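Local coordinates for protein cytochrome c6 (Synechococcus sp., PDB 4EIE) that probably carries electrons in photosynthetic electron transport, as a small c-type cytochrome with one covalently bound haem, at residues A7-A12 against S67-A72. Sequence-based numbering, arbitrary orientation.
Sequences AQIFEA and SEEIQA. With NA (sodium ion), chain H.
I9 meets the flat peptide group of E69 on the side between its carbonyl oxygen and CA: I9 CD1 lies 3.6 Å from E69 O and 3.7 Å from E69 CA. The E69 carboxylate does not face I9; its OE1 turns back to accept a hydrogen bond from the backbone N of S66, just before helix 67-82. What E69 offers the isoleucine is its aliphatic stem, with CB 3.8 Å from I9 CD1. Glutamate suits this partly exposed place because its stem covers I9 while its carboxylate reaches S66. A72, one turn on, brings its CB to 4.0 Å from I9 CD1, and its small methyl lets the branched side chain come close to the helix. With CG1 anti to its carbonyl carbon (chi1 -67°) and the chain extended beyond it, I9 alone of 7-12 touches 67-72. Polar residues suit another side of 7-12: Q8 OE1 and E11 OE1, one turn apart, bind the same sodium ion, each at 2.4 Å. Q8 bends at chi2 (-62°) to reach it, and a water, also a ligand of the ion, donates to Q8 O. The I9 side chain also packs on V73 and L65, and lies about 5 Å from the haem. Next to it, F10 meets Y76, V73 and V77, extending the packing of helices 5-13 and 67-82 characteristic of the cytochrome c fold, while I70, pointing away from 7-12, packs on V51 and T52 of helix 44-53.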
loop_
_atom_site.group_PDB
_atom_site.type_symbol
_atom_site.label_atom_id
_atom_site.label_comp_id
_atom_site.label_asym_id
_atom_site.label_seq_id
_atom_site.Cartn_x
_atom_site.Cartn_y
_atom_site.Cartn_z
ATOM N N ALA A 7 4.186 5.734 -7.861
ATOM C CA ALA A 7 5.068 6.356 -6.879
ATOM C C ALA A 7 4.547 7.719 -6.432
ATOM O O ALA A 7 4.639 8.075 -5.275
ATOM C CB ALA A 7 6.487 6.449 -7.414
ATOM N N GLN A 8 4.076 8.522 -7.401
ATOM C CA GLN A 8 3.547 9.826 -7.082
ATOM C C GLN A 8 2.315 9.743 -6.160
ATOM O O GLN A 8 2.182 10.496 -5.198
ATOM C CB GLN A 8 3.202 10.586 -8.362
ATOM C CG GLN A 8 4.392 10.937 -9.220
ATOM C CD GLN A 8 5.361 11.850 -8.522
ATOM O OE1 GLN A 8 4.970 12.851 -7.916
ATOM N NE2 GLN A 8 6.631 11.485 -8.555
ATOM N N ILE A 9 1.426 8.799 -6.470
ATOM C CA ILE A 9 0.256 8.613 -5.648
ATOM C C ILE A 9 0.679 8.206 -4.241
ATOM O O ILE A 9 0.160 8.677 -3.238
ATOM C CB ILE A 9 -0.663 7.542 -6.285
ATOM C CG1 ILE A 9 -1.250 8.029 -7.595
ATOM C CG2 ILE A 9 -1.798 7.139 -5.312
ATOM C CD1 ILE A 9 -1.692 6.908 -8.500
ATOM N N PHE A 10 1.654 7.288 -4.169
ATOM C CA PHE A 10 2.162 6.825 -2.896
ATOM C C PHE A 10 2.711 7.993 -2.082
ATOM O O PHE A 10 2.408 8.143 -0.902
ATOM C CB PHE A 10 3.246 5.743 -3.095
ATOM C CG PHE A 10 3.648 5.091 -1.801
ATOM C CD1 PHE A 10 2.934 3.966 -1.341
ATOM C CD2 PHE A 10 4.669 5.567 -1.044
ATOM C CE1 PHE A 10 3.282 3.374 -0.131
ATOM C CE2 PHE A 10 5.015 4.951 0.150
ATOM C CZ PHE A 10 4.325 3.893 0.587
ATOM N N GLU A 11 3.519 8.837 -2.710
ATOM C CA GLU A 11 4.086 10.002 -2.037
ATOM C C GLU A 11 3.036 10.935 -1.512
ATOM O O GLU A 11 3.207 11.484 -0.420
ATOM C CB GLU A 11 4.975 10.763 -2.999
ATOM C CG GLU A 11 6.226 9.980 -3.355
ATOM C CD GLU A 11 6.920 10.470 -4.605
ATOM O OE1 GLU A 11 6.448 11.382 -5.317
ATOM O OE2 GLU A 11 8.004 9.911 -4.884
ATOM N N ALA A 12 1.938 11.084 -2.259
ATOM C CA ALA A 12 0.920 12.036 -1.909
ATOM C C ALA A 12 -0.093 11.511 -0.908
ATOM O O ALA A 12 -0.685 12.317 -0.193
ATOM C CB ALA A 12 0.176 12.504 -3.151
ATOM N N SER A 67 -10.273 4.183 -9.300
ATOM C CA SER A 67 -9.869 2.814 -9.501
ATOM C C SER A 67 -8.501 2.727 -10.166
ATOM O O SER A 67 -7.705 1.888 -9.788
ATOM C CB SER A 67 -10.931 2.114 -10.361
ATOM O OG SER A 67 -12.190 2.078 -9.693
ATOM N N GLU A 68 -8.250 3.563 -11.151
ATOM C CA GLU A 68 -6.989 3.532 -11.853
ATOM C C GLU A 68 -5.861 3.933 -10.942
ATOM O O GLU A 68 -4.797 3.325 -10.972
ATOM C CB GLU A 68 -7.009 4.397 -13.111
ATOM C CG GLU A 68 -5.746 4.430 -13.933
ATOM C CD GLU A 68 -4.613 5.291 -13.401
ATOM O OE1 GLU A 68 -4.817 6.318 -12.703
ATOM O OE2 GLU A 68 -3.450 4.953 -13.759
ATOM N N GLU A 69 -6.067 4.941 -10.110
ATOM C CA GLU A 69 -5.041 5.371 -9.161
ATOM C C GLU A 69 -4.763 4.247 -8.150
ATOM O O GLU A 69 -3.623 4.015 -7.778
ATOM C CB GLU A 69 -5.472 6.613 -8.411
ATOM C CG GLU A 69 -5.369 7.885 -9.257
ATOM C CD GLU A 69 -5.978 9.096 -8.557
ATOM O OE1 GLU A 69 -7.117 9.025 -8.062
ATOM O OE2 GLU A 69 -5.304 10.157 -8.520
ATOM N N ILE A 70 -5.805 3.595 -7.671
ATOM C CA ILE A 70 -5.647 2.490 -6.732
ATOM C C ILE A 70 -4.848 1.345 -7.361
ATOM O O ILE A 70 -3.950 0.799 -6.745
ATOM C CB ILE A 70 -6.985 2.064 -6.147
ATOM C CG1 ILE A 70 -7.579 3.173 -5.294
ATOM C CG2 ILE A 70 -6.828 0.752 -5.386
ATOM C CD1 ILE A 70 -8.997 2.951 -4.814
ATOM N N GLN A 71 -5.137 1.038 -8.616
ATOM C CA GLN A 71 -4.343 0.020 -9.294
ATOM C C GLN A 71 -2.896 0.439 -9.395
ATOM O O GLN A 71 -2.011 -0.392 -9.170
ATOM C CB GLN A 71 -4.898 -0.301 -10.690
ATOM C CG GLN A 71 -6.221 -0.972 -10.697
ATOM C CD GLN A 71 -6.204 -2.351 -10.119
ATOM O OE1 GLN A 71 -6.918 -2.631 -9.143
ATOM N NE2 GLN A 71 -5.367 -3.198 -10.646
ATOM N N ALA A 72 -2.645 1.695 -9.771
ATOM C CA ALA A 72 -1.292 2.107 -9.960
ATOM C C ALA A 72 -0.482 2.079 -8.652
ATOM O O ALA A 72 0.648 1.610 -8.623
ATOM C CB ALA A 72 -1.236 3.500 -10.574
HETATM NA NA NA H . 5.602 13.583 -5.752
HETATM O O HOH W 1 3.179 13.113 -5.223
#